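Long-range contact in serine racemase (Enterococcus faecalis, PDB 4ECL), which belongs to the alanine racemase family, combining a TIM-barrel-type domain with a C-terminal beta domain in the cytoplasmic part of a larger protein: residues E54-D67 and I77-R91. Residues are numbered along the deposited sequence; the frame is centred on the assembly and turned at random.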
loop_
_atom_site.group_PDB
_atom_site.type_symbol
_atom_site.label_atom_id
_atom_site.label_comp_id
_atom_site.label_asym_id
_atom_site.label_seq_id
_atom_site.Cartn_x
_atom_site.Cartn_y
_atom_site.Cartn_z
ATOM N N GLU A 54 -19.957 -6.443 14.504
ATOM C CA GLU A 54 -20.916 -7.502 14.798
ATOM C C GLU A 54 -21.246 -7.536 16.291
ATOM O O GLU A 54 -22.382 -7.813 16.684
ATOM C CB GLU A 54 -20.401 -8.861 14.326
ATOM C CG GLU A 54 -21.421 -9.977 14.476
ATOM C CD GLU A 54 -21.079 -11.204 13.636
ATOM O OE1 GLU A 54 -21.631 -11.341 12.524
ATOM O OE2 GLU A 54 -20.271 -12.035 14.091
ATOM N N GLN A 55 -20.256 -7.245 17.128
ATOM C CA GLN A 55 -20.494 -7.246 18.563
ATOM C C GLN A 55 -21.537 -6.196 18.926
ATOM O O GLN A 55 -22.433 -6.449 19.734
ATOM C CB GLN A 55 -19.197 -7.001 19.333
ATOM C CG GLN A 55 -19.360 -7.031 20.852
ATOM C CD GLN A 55 -18.095 -6.610 21.576
ATOM O OE1 GLN A 55 -17.007 -7.103 21.283
ATOM N NE2 GLN A 55 -18.231 -5.684 22.516
ATOM N N ILE A 56 -21.439 -5.024 18.309
ATOM C CA ILE A 56 -22.355 -3.948 18.652
ATOM C C ILE A 56 -23.679 -3.988 17.891
ATOM O O ILE A 56 -24.511 -3.096 18.050
ATOM C CB ILE A 56 -21.696 -2.562 18.544
ATOM C CG1 ILE A 56 -21.255 -2.270 17.118
ATOM C CG2 ILE A 56 -20.505 -2.485 19.488
ATOM C CD1 ILE A 56 -20.908 -0.810 16.897
ATOM N N GLY A 57 -23.874 -5.025 17.078
ATOM C CA GLY A 57 -25.178 -5.279 16.489
ATOM C C GLY A 57 -25.327 -5.029 15.001
ATOM O O GLY A 57 -26.417 -5.209 14.463
ATOM N N VAL A 58 -24.263 -4.600 14.327
ATOM C CA VAL A 58 -24.298 -4.532 12.868
ATOM C C VAL A 58 -24.477 -5.955 12.358
ATOM O O VAL A 58 -23.772 -6.865 12.796
ATOM C CB VAL A 58 -23.003 -3.933 12.292
ATOM C CG1 VAL A 58 -22.987 -4.034 10.769
ATOM C CG2 VAL A 58 -22.825 -2.487 12.756
ATOM N N SER A 59 -25.431 -6.155 11.450
ATOM C CA SER A 59 -25.746 -7.499 10.978
ATOM C C SER A 59 -25.688 -7.655 9.453
ATOM O O SER A 59 -26.324 -8.545 8.886
ATOM C CB SER A 59 -27.118 -7.911 11.502
ATOM O OG SER A 59 -28.004 -6.808 11.447
ATOM N N SER A 60 -24.919 -6.790 8.803
ATOM C CA SER A 60 -24.746 -6.826 7.353
ATOM C C SER A 60 -23.412 -6.200 6.928
ATOM O O SER A 60 -23.094 -5.071 7.320
ATOM C CB SER A 60 -25.909 -6.095 6.682
ATOM O OG SER A 60 -25.955 -6.361 5.295
ATOM N N PHE A 61 -22.640 -6.930 6.122
ATOM C CA PHE A 61 -21.311 -6.478 5.680
ATOM C C PHE A 61 -21.126 -6.610 4.163
ATOM O O PHE A 61 -21.678 -7.518 3.536
ATOM C CB PHE A 61 -20.197 -7.252 6.416
ATOM C CG PHE A 61 -20.260 -7.099 7.906
ATOM C CD1 PHE A 61 -19.664 -6.018 8.525
ATOM C CD2 PHE A 61 -20.976 -8.000 8.677
ATOM C CE1 PHE A 61 -19.762 -5.849 9.893
ATOM C CE2 PHE A 61 -21.081 -7.841 10.043
ATOM C CZ PHE A 61 -20.470 -6.766 10.655
ATOM N N ALA A 62 -20.350 -5.691 3.591
ATOM C CA ALA A 62 -19.980 -5.728 2.179
ATOM C C ALA A 62 -18.456 -5.835 2.053
ATOM O O ALA A 62 -17.724 -5.128 2.748
ATOM C CB ALA A 62 -20.463 -4.476 1.488
ATOM N N VAL A 63 -17.982 -6.712 1.168
ATOM C CA VAL A 63 -16.554 -6.828 0.887
ATOM C C VAL A 63 -16.354 -6.750 -0.611
ATOM O O VAL A 63 -17.317 -6.857 -1.369
ATOM C CB VAL A 63 -15.994 -8.168 1.363
ATOM C CG1 VAL A 63 -15.847 -8.171 2.874
ATOM C CG2 VAL A 63 -16.897 -9.296 0.908
ATOM N N ALA A 64 -15.115 -6.566 -1.049
ATOM C CA ALA A 64 -14.858 -6.469 -2.488
ATOM C C ALA A 64 -14.733 -7.828 -3.161
ATOM O O ALA A 64 -15.053 -7.974 -4.342
ATOM C CB ALA A 64 -13.600 -5.641 -2.760
ATOM N N THR A 65 -14.225 -8.815 -2.426
ATOM C CA THR A 65 -13.864 -10.090 -3.034
ATOM C C THR A 65 -14.274 -11.258 -2.161
ATOM O O THR A 65 -14.460 -11.098 -0.963
ATOM C CB THR A 65 -12.341 -10.207 -3.250
ATOM O OG1 THR A 65 -11.701 -10.422 -1.988
ATOM C CG2 THR A 65 -11.772 -8.946 -3.914
ATOM N N ILE A 66 -14.405 -12.435 -2.769
ATOM C CA ILE A 66 -14.736 -13.651 -2.034
ATOM C C ILE A 66 -13.684 -13.985 -0.967
ATOM O O ILE A 66 -14.015 -14.523 0.092
ATOM C CB ILE A 66 -14.914 -14.862 -2.977
ATOM C CG1 ILE A 66 -15.419 -16.076 -2.193
ATOM C CG2 ILE A 66 -13.598 -15.188 -3.709
ATOM C CD1 ILE A 66 -15.829 -17.241 -3.067
ATOM N N ASP A 67 -12.421 -13.660 -1.232
ATOM C CA ASP A 67 -11.362 -13.950 -0.255
ATOM C C ASP A 67 -11.491 -13.095 1.008
ATOM O O ASP A 67 -11.202 -13.553 2.115
ATOM C CB ASP A 67 -9.987 -13.815 -0.893
ATOM C CG ASP A 67 -9.823 -14.738 -2.083
ATOM O OD1 ASP A 67 -9.503 -15.924 -1.870
ATOM O OD2 ASP A 67 -10.062 -14.284 -3.221
ATOM N N ILE A 77 -17.358 -14.162 11.825
ATOM C CA ILE A 77 -18.476 -13.325 11.410
ATOM C C ILE A 77 -19.625 -14.214 10.943
ATOM O O ILE A 77 -19.445 -15.082 10.099
ATOM C CB ILE A 77 -18.077 -12.333 10.308
ATOM C CG1 ILE A 77 -17.015 -11.369 10.835
ATOM C CG2 ILE A 77 -19.283 -11.540 9.855
ATOM C CD1 ILE A 77 -17.474 -10.598 12.069
ATOM N N SER A 78 -20.801 -14.013 11.518
ATOM C CA SER A 78 -21.930 -14.887 11.232
ATOM C C SER A 78 -23.020 -14.167 10.451
ATOM O O SER A 78 -23.927 -14.805 9.913
ATOM C CB SER A 78 -22.516 -15.431 12.531
ATOM O OG SER A 78 -23.137 -14.384 13.252
ATOM N N SER A 79 -22.935 -12.842 10.398
ATOM C CA SER A 79 -23.919 -12.042 9.675
ATOM C C SER A 79 -23.808 -12.196 8.158
ATOM O O SER A 79 -22.846 -12.782 7.640
ATOM C CB SER A 79 -23.791 -10.570 10.049
ATOM O OG SER A 79 -23.939 -10.403 11.441
ATOM N N GLU A 80 -24.796 -11.667 7.442
ATOM C CA GLU A 80 -24.750 -11.716 5.987
ATOM C C GLU A 80 -23.590 -10.877 5.463
ATOM O O GLU A 80 -23.226 -9.840 6.043
ATOM C CB GLU A 80 -26.083 -11.278 5.361
ATOM C CG GLU A 80 -26.485 -9.834 5.639
ATOM C CD GLU A 80 -27.930 -9.538 5.246
ATOM O OE1 GLU A 80 -28.649 -10.488 4.869
ATOM O OE2 GLU A 80 -28.347 -8.360 5.322
ATOM N N ILE A 81 -22.995 -11.356 4.376
ATOM C CA ILE A 81 -21.881 -10.681 3.730
ATOM C C ILE A 81 -22.159 -10.608 2.226
ATOM O O ILE A 81 -22.521 -11.605 1.612
ATOM C CB ILE A 81 -20.565 -11.461 3.957
ATOM C CG1 ILE A 81 -20.304 -11.654 5.450
ATOM C CG2 ILE A 81 -19.387 -10.762 3.264
ATOM C CD1 ILE A 81 -19.262 -12.718 5.754
ATOM N N LEU A 82 -21.994 -9.424 1.648
ATOM C CA LEU A 82 -22.166 -9.221 0.217
ATOM C C LEU A 82 -20.815 -8.972 -0.444
ATOM O O LEU A 82 -20.090 -8.057 -0.052
ATOM C CB LEU A 82 -23.065 -8.012 -0.034
ATOM C CG LEU A 82 -23.247 -7.577 -1.489
ATOM C CD1 LEU A 82 -23.864 -8.723 -2.289
ATOM C CD2 LEU A 82 -24.116 -6.316 -1.577
ATOM N N ILE A 83 -20.479 -9.785 -1.442
ATOM C CA ILE A 83 -19.307 -9.553 -2.276
ATOM C C ILE A 83 -19.702 -8.636 -3.413
ATOM O O ILE A 83 -20.504 -9.021 -4.273
ATOM C CB ILE A 83 -18.791 -10.859 -2.858
ATOM C CG1 ILE A 83 -18.487 -11.831 -1.724
ATOM C CG2 ILE A 83 -17.550 -10.615 -3.733
ATOM C CD1 ILE A 83 -18.475 -13.249 -2.162
ATOM N N LEU A 84 -19.139 -7.433 -3.414
ATOM C CA LEU A 84 -19.538 -6.373 -4.335
ATOM C C LEU A 84 -19.029 -6.537 -5.761
ATOM O O LEU A 84 -19.586 -5.947 -6.693
ATOM C CB LEU A 84 -19.054 -5.028 -3.815
ATOM C CG LEU A 84 -19.622 -4.596 -2.479
ATOM C CD1 LEU A 84 -18.877 -3.375 -1.969
ATOM C CD2 LEU A 84 -21.116 -4.298 -2.679
ATOM N N GLY A 85 -17.962 -7.308 -5.929
ATOM C CA GLY A 85 -17.338 -7.453 -7.235
ATOM C C GLY A 85 -17.413 -8.858 -7.812
ATOM O O GLY A 85 -18.086 -9.735 -7.266
ATOM N N TYR A 86 -16.713 -9.072 -8.921
ATOM C CA TYR A 86 -16.730 -10.358 -9.603
ATOM C C TYR A 86 -16.233 -11.476 -8.699
ATOM O O TYR A 86 -15.299 -11.283 -7.939
ATOM C CB TYR A 86 -15.855 -10.273 -10.856
ATOM C CG TYR A 86 -15.490 -11.599 -11.491
ATOM C CD1 TYR A 86 -14.336 -12.277 -11.117
ATOM C CD2 TYR A 86 -16.281 -12.155 -12.494
ATOM C CE1 TYR A 86 -13.988 -13.481 -11.708
ATOM C CE2 TYR A 86 -15.940 -13.362 -13.093
ATOM C CZ TYR A 86 -14.790 -14.017 -12.696
ATOM O OH TYR A 86 -14.439 -15.216 -13.283
ATOM N N THR A 87 -16.863 -12.643 -8.781
ATOM C CA THR A 87 -16.277 -13.848 -8.204
ATOM C C THR A 87 -16.286 -14.935 -9.260
ATOM O O THR A 87 -17.335 -15.235 -9.818
ATOM C CB THR A 87 -17.068 -14.351 -6.997
ATOM O OG1 THR A 87 -17.005 -13.381 -5.947
ATOM C CG2 THR A 87 -16.511 -15.676 -6.491
ATOM N N SER A 88 -15.121 -15.512 -9.545
ATOM C CA SER A 88 -15.027 -16.623 -10.490
ATOM C C SER A 88 -16.055 -17.710 -10.192
ATOM O O SER A 88 -16.111 -18.230 -9.088
ATOM C CB SER A 88 -13.619 -17.232 -10.478
ATOM O OG SER A 88 -13.519 -18.261 -11.458
ATOM N N PRO A 89 -16.875 -18.060 -11.187
ATOM C CA PRO A 89 -17.879 -19.105 -10.970
ATOM C C PRO A 89 -17.252 -20.434 -10.562
ATOM O O PRO A 89 -17.938 -21.298 -10.016
ATOM C CB PRO A 89 -18.555 -19.224 -12.338
ATOM C CG PRO A 89 -18.419 -17.857 -12.927
ATOM C CD PRO A 89 -17.036 -17.410 -12.498
ATOM N N SER A 90 -15.956 -20.585 -10.810
ATOM C CA SER A 90 -15.257 -21.809 -10.454
ATOM C C SER A 90 -15.162 -21.947 -8.946
ATOM O O SER A 90 -14.791 -23.002 -8.433
ATOM C CB SER A 90 -13.854 -21.839 -11.071
ATOM O OG SER A 90 -13.023 -20.834 -10.515
ATOM N N ARG A 91 -15.488 -20.875 -8.233
ATOM C CA ARG A 91 -15.444 -20.909 -6.777
ATOM C C ARG A 91 -16.854 -20.885 -6.205
ATOM O O ARG A 91 -17.065 -20.475 -5.068
ATOM C CB ARG A 91 -14.593 -19.753 -6.228
ATOM C CG ARG A 91 -13.119 -19.822 -6.648
ATOM C CD ARG A 91 -12.266 -18.723 -5.998
ATOM N NE ARG A 91 -12.000 -18.991 -4.586
ATOM C CZ ARG A 91 -11.285 -18.200 -3.792
ATOM N NH1 ARG A 91 -10.752 -17.081 -4.264
ATOM N NH2 ARG A 91 -11.101 -18.528 -2.523
HETATM O O HOH W 1 -21.002 -14.037 15.243
HETATM O O HOH W 2 -27.323 -11.488 9.424
HETATM O O HOH W 3 -14.477 -12.263 -5.497
#
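Val63 and Ile81 meet through their CG2 methyls, 3.7 Å apart, and the same Val63 CG2 also touches Ile83 CG1. These beta-branched side chains suit the extended backbone and fill the tight side of the contact, facing helix 66-74, where Leu72 packs on Val63. Farther along, Ile66 CD1 lies 3.8 Å from Thr87 CG2. The strands themselves are laced by Leu82 N to Phe61 O, 2.7 Å, and Val63 N to Leu82 O, 2.8 Å, while small Ala62 on the other face leaves room for Leu84 CD1. Strands 60-63 and 80-83 with helix 66-74 form a beta-alpha-beta unit, the repeating element of the TIM-type barrel; the two strands run in the same direction, their short axes 23° apart.

Toward the solvent the contact becomes polar. Glu54, its CG anti to the backbone N (chi1 -174°) and its chain extended, carries OE1 from the end of its helix to three donors: Ser79 OG on the anti side at 2.7 Å, Ser79 N nearly end-on, and Ser78 N at the syn lone pair. Serine suits position 79 because its hydroxyl adds a third donor to the two backbone N-H groups. At the far end Arg91 grips Asp67 OD1 with NH1, at 2.9 Å, and NH2; the carboxylate is turned 46° from the guanidinium, one face of which receives Ile66 CG2. Arg91 NE has a second acidic partner, Glu94.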